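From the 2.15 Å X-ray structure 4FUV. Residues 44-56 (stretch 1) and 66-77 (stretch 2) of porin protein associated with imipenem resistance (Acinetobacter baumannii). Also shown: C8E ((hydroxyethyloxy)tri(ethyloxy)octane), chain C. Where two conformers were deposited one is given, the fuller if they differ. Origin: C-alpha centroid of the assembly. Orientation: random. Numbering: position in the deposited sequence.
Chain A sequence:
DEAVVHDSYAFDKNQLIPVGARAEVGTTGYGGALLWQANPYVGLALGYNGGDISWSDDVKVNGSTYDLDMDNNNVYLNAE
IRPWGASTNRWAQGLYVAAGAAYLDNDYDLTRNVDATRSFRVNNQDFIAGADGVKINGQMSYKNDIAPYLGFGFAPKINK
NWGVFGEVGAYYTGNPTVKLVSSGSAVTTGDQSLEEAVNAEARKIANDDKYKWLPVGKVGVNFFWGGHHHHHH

Stretch 1 44-56: LALGYNGGDISWS
Stretch 2 (66-77) YDLDMDNNNVYL

Residues 44-56 and 66-77 are two extended strands of one chain, side by side in a sheet. They run antiparallel, with 166° between their N-to-C directions and a closest axial approach of 4.5 Å. Backbone phi/psi values are mostly near -125/130. G51 alone has a positive phi, at 99/-174; a CB there would be jammed against the carbonyl O of the residue before. G50 (-151/-154) and N73 (-160/76) also depart from the usual values, and psi falls to 91 at W55 and S56. The contact buries 1128 Å², both sides summed.

The register pairs L46 with L77, Y48 with V75, D52 with D71, S54 with D69 and S56 with D67, all non-hydrogen-bonded pairs with CA atoms 4.2 to 4.6 Å apart. Their side chains share one face of the sheet. G47 with Y76, N49 with N74, I53 with M70 and W55 with L68 are the hydrogen-bonded pairs, with CA atoms 5.0 to 5.5 Å apart. Side chains of these pairs lie on the other face; G47 has none.

Y76 covers the most surface. Its backbone is held by G47 N to Y76 O at 2.9 Å and Y76 N to G47 O at 3.0 Å, both nearly straight. Its side chain has chi1 68° (p) and chi2 87°. This lays the ring over G47, whose CA sits 3.8 Å from the Y76 ring centroid, 20° off the normal, in a CH-pi contact. Glycine makes room for the ring: an ideal CB on G47 would fall 2.2 Å from Y76 CZ. A45 CB lies 4.4 Å from Y76 CE1.

L77 is next, with chi1 180° (t) and chi2 62° (p). L77 CD1 reaches L44 CG at 3.8 Å and L46 CB at 4.0 Å, an apolar cluster. L77 CA also makes a CA-H...O contact with A45 O at 3.3 Å.

N49 is third, with chi1 -67° (m). N49 N bonds N74 O at 3.0 Å, and N74 N bonds N49 O at 2.8 Å. N49 ND2 turns back to Y48 O at 2.9 Å.

On the opposite face, Y48 (t, chi2 82°) donates from its OH to N73 OD1 at 2.6 Å. An ideal CB on G50 would lie 2.2 Å from Y48 OH, so glycine leaves space for the hydroxyl. V75 CG2 sits at the edge of the Y48 ring, 4.1 Å from Y48 CD1. The detergent C8E lies against this pair, its C7 3.6 Å from V75 CG2 and 3.9 Å from Y48 CD1.

N72 N bonds G51 O at 3.1 Å, and water 1 donates to G50 O at 3.1 Å and N72 OD1 at 3.0 Å, bridging the strands.

Beyond, M70 N bonds I53 O at 3.0 Å; the return bond, I53 N to M70 O at 3.0 Å, is weak. I53 CD1 meets M70 CB at 3.6 Å. W55 N to L68 O and L68 N to W55 O are both 2.8 Å. Serine hydroxyls donate to aspartates: S54 OG to D69 OD1 at 2.7 Å, S56 OG to D67 OD1 at 3.1 Å.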

# COMPACT_ATOMS: atom_id res chain seq x y z
N LEU A 44 12.15 38.01 -3.85
CA LEU A 44 10.96 38.28 -3.06
C LEU A 44 9.73 37.84 -3.83
O LEU A 44 9.66 38.07 -5.04
CB LEU A 44 10.89 39.77 -2.78
CG LEU A 44 10.16 40.26 -1.54
CD1 LEU A 44 10.75 39.60 -0.29
CD2 LEU A 44 10.32 41.77 -1.49
N ALA A 45 8.79 37.20 -3.14
CA ALA A 45 7.51 36.80 -3.71
C ALA A 45 6.35 37.33 -2.89
O ALA A 45 6.25 37.08 -1.68
CB ALA A 45 7.43 35.26 -3.81
N LEU A 46 5.45 38.05 -3.54
CA LEU A 46 4.24 38.54 -2.90
C LEU A 46 3.06 37.89 -3.59
O LEU A 46 2.80 38.14 -4.77
CB LEU A 46 4.13 40.06 -3.04
CG LEU A 46 2.84 40.71 -2.56
CD1 LEU A 46 2.68 40.62 -1.05
CD2 LEU A 46 2.78 42.17 -3.01
N GLY A 47 2.32 37.08 -2.84
CA GLY A 47 1.31 36.24 -3.45
C GLY A 47 -0.04 36.19 -2.76
O GLY A 47 -0.21 36.63 -1.63
N TYR A 48 -1.02 35.65 -3.49
CA TYR A 48 -2.32 35.37 -2.94
C TYR A 48 -2.69 33.94 -3.27
O TYR A 48 -2.53 33.50 -4.41
CB TYR A 48 -3.39 36.31 -3.51
CG TYR A 48 -4.79 35.98 -3.03
CD1 TYR A 48 -5.24 36.42 -1.79
CD2 TYR A 48 -5.66 35.22 -3.80
CE1 TYR A 48 -6.53 36.13 -1.34
CE2 TYR A 48 -6.95 34.91 -3.36
CZ TYR A 48 -7.38 35.36 -2.12
OH TYR A 48 -8.66 35.08 -1.67
N ASN A 49 -3.19 33.23 -2.27
CA ASN A 49 -3.75 31.90 -2.47
C ASN A 49 -5.15 31.93 -1.88
O ASN A 49 -5.34 32.23 -0.69
CB ASN A 49 -2.97 30.81 -1.74
CG ASN A 49 -1.57 30.58 -2.29
OD1 ASN A 49 -0.72 30.05 -1.57
ND2 ASN A 49 -1.31 30.96 -3.54
N GLY A 50 -6.12 31.61 -2.70
CA GLY A 50 -7.50 31.64 -2.26
C GLY A 50 -8.29 30.62 -3.02
O GLY A 50 -7.74 29.63 -3.51
N GLY A 51 -9.59 30.88 -3.13
CA GLY A 51 -10.49 29.96 -3.79
C GLY A 51 -11.22 29.13 -2.75
O GLY A 51 -11.10 29.37 -1.55
N ASP A 52 -11.99 28.16 -3.23
CA ASP A 52 -12.59 27.15 -2.37
C ASP A 52 -13.10 25.96 -3.17
O ASP A 52 -13.92 26.10 -4.08
CB ASP A 52 -13.70 27.74 -1.48
CG ASP A 52 -14.87 28.27 -2.26
OD1 ASP A 52 -14.66 28.87 -3.33
OD2 ASP A 52 -16.02 28.08 -1.79
N ILE A 53 -12.59 24.78 -2.82
CA ILE A 53 -12.94 23.56 -3.54
C ILE A 53 -13.79 22.60 -2.70
O ILE A 53 -13.74 22.61 -1.47
CB ILE A 53 -11.67 22.82 -4.06
CG1 ILE A 53 -11.33 21.61 -3.19
CG2 ILE A 53 -10.50 23.78 -4.14
CD1 ILE A 53 -10.59 21.94 -1.92
N SER A 54 -14.58 21.78 -3.39
CA SER A 54 -15.37 20.75 -2.75
C SER A 54 -15.10 19.40 -3.39
O SER A 54 -15.63 19.10 -4.46
CB SER A 54 -16.86 21.09 -2.82
OG SER A 54 -17.12 22.27 -2.09
N TRP A 55 -14.26 18.60 -2.75
CA TRP A 55 -13.99 17.24 -3.18
C TRP A 55 -14.94 16.30 -2.47
O TRP A 55 -14.66 15.82 -1.37
CB TRP A 55 -12.55 16.84 -2.83
CG TRP A 55 -11.50 17.45 -3.71
CD1 TRP A 55 -10.46 18.24 -3.33
N SER A 56 -16.09 16.04 -3.08
CA SER A 56 -17.00 15.04 -2.54
C SER A 56 -16.88 13.78 -3.36
O SER A 56 -17.56 13.62 -4.38
CB SER A 56 -18.44 15.55 -2.58
OG SER A 56 -19.35 14.54 -2.19
N TYR A 66 -15.38 9.89 2.02
CA TYR A 66 -14.95 11.18 2.54
C TYR A 66 -15.44 12.33 1.67
O TYR A 66 -15.54 12.19 0.45
CB TYR A 66 -13.43 11.22 2.69
CG TYR A 66 -12.90 10.21 3.69
CD1 TYR A 66 -12.68 8.89 3.31
CD2 TYR A 66 -12.65 10.56 5.01
CE1 TYR A 66 -12.21 7.96 4.21
CE2 TYR A 66 -12.17 9.64 5.92
CZ TYR A 66 -11.96 8.34 5.51
OH TYR A 66 -11.49 7.40 6.41
N ASP A 67 -15.79 13.44 2.30
CA ASP A 67 -16.18 14.66 1.61
C ASP A 67 -15.36 15.81 2.19
O ASP A 67 -15.37 16.03 3.40
CB ASP A 67 -17.68 14.95 1.79
CG ASP A 67 -18.56 13.82 1.29
OD1 ASP A 67 -18.18 13.13 0.32
OD2 ASP A 67 -19.66 13.61 1.87
N LEU A 68 -14.67 16.55 1.33
CA LEU A 68 -13.79 17.63 1.78
C LEU A 68 -14.20 18.98 1.18
O LEU A 68 -14.27 19.15 -0.04
CB LEU A 68 -12.35 17.32 1.39
CG LEU A 68 -11.16 17.91 2.17
CD1 LEU A 68 -9.87 17.48 1.51
CD2 LEU A 68 -11.19 19.42 2.30
N ASP A 69 -14.46 19.95 2.06
CA ASP A 69 -14.61 21.34 1.66
C ASP A 69 -13.43 22.13 2.21
O ASP A 69 -12.96 21.89 3.32
CB ASP A 69 -15.94 21.92 2.15
CG ASP A 69 -17.14 21.28 1.48
OD1 ASP A 69 -17.02 20.90 0.29
OD2 ASP A 69 -18.20 21.15 2.13
N MET A 70 -12.94 23.07 1.41
CA MET A 70 -11.82 23.89 1.83
C MET A 70 -11.97 25.30 1.29
O MET A 70 -12.24 25.50 0.11
CB MET A 70 -10.50 23.28 1.38
CG MET A 70 -9.27 24.12 1.72
SD MET A 70 -7.70 23.36 1.23
CE MET A 70 -7.64 23.72 -0.53
N ASP A 71 -11.79 26.29 2.16
CA ASP A 71 -11.88 27.69 1.76
C ASP A 71 -10.61 28.39 2.20
O ASP A 71 -10.23 28.31 3.37
CB ASP A 71 -13.12 28.33 2.38
CG ASP A 71 -13.36 29.74 1.90
OD1 ASP A 71 -12.79 30.14 0.87
OD2 ASP A 71 -14.14 30.47 2.57
N ASN A 72 -9.95 29.07 1.27
CA ASN A 72 -8.67 29.73 1.56
C ASN A 72 -8.70 31.22 1.22
O ASN A 72 -9.41 31.66 0.32
CB ASN A 72 -7.52 29.03 0.82
CG ASN A 72 -7.62 27.51 0.84
OD1 ASN A 72 -8.29 26.90 0.00
ND2 ASN A 72 -6.95 26.89 1.80
N ASN A 73 -7.92 31.99 1.97
CA ASN A 73 -7.84 33.43 1.77
C ASN A 73 -6.55 33.92 2.40
O ASN A 73 -6.54 34.50 3.48
CB ASN A 73 -9.05 34.14 2.40
CG ASN A 73 -9.16 35.59 1.97
OD1 ASN A 73 -8.90 35.94 0.81
ND2 ASN A 73 -9.55 36.45 2.90
N ASN A 74 -5.45 33.66 1.71
CA ASN A 74 -4.12 33.89 2.25
C ASN A 74 -3.34 34.90 1.42
O ASN A 74 -3.38 34.85 0.19
CB ASN A 74 -3.38 32.57 2.28
CG ASN A 74 -4.17 31.48 2.97
OD1 ASN A 74 -4.55 31.63 4.13
ND2 ASN A 74 -4.43 30.40 2.26
N VAL A 75 -2.64 35.81 2.10
CA VAL A 75 -1.70 36.73 1.45
C VAL A 75 -0.32 36.48 2.04
O VAL A 75 -0.16 36.47 3.27
CB VAL A 75 -2.04 38.21 1.72
CG1 VAL A 75 -1.01 39.13 1.06
CG2 VAL A 75 -3.43 38.54 1.24
N TYR A 76 0.69 36.31 1.20
CA TYR A 76 2.02 36.00 1.72
C TYR A 76 3.14 36.83 1.12
O TYR A 76 3.09 37.27 -0.05
CB TYR A 76 2.33 34.50 1.59
CG TYR A 76 2.49 34.01 0.15
CD1 TYR A 76 3.73 34.07 -0.50
CD2 TYR A 76 1.42 33.46 -0.54
CE1 TYR A 76 3.88 33.62 -1.81
CE2 TYR A 76 1.56 33.01 -1.86
CZ TYR A 76 2.81 33.08 -2.48
OH TYR A 76 3.01 32.64 -3.77
N LEU A 77 4.16 37.06 1.93
CA LEU A 77 5.37 37.72 1.45
C LEU A 77 6.58 36.88 1.86
O LEU A 77 6.85 36.70 3.06
CB LEU A 77 5.48 39.13 2.02
CG LEU A 77 6.72 39.89 1.58
CD1 LEU A 77 6.72 40.07 0.05
CD2 LEU A 77 6.80 41.23 2.29
C1 C8E C . -0.47 40.23 -5.28
C2 C8E C . -1.06 40.11 -3.88
C3 C8E C . -2.40 40.81 -3.77
C4 C8E C . -2.93 40.88 -2.34
C5 C8E C . -4.31 40.25 -2.22
C6 C8E C . -5.23 40.97 -1.23
C7 C8E C . -6.16 39.97 -0.54
C8 C8E C . -7.04 40.63 0.51
O9 C8E C . -7.57 39.66 1.39
C10 C8E C . -6.88 39.62 2.62
O HOH W 1 -8.85 26.73 -2.99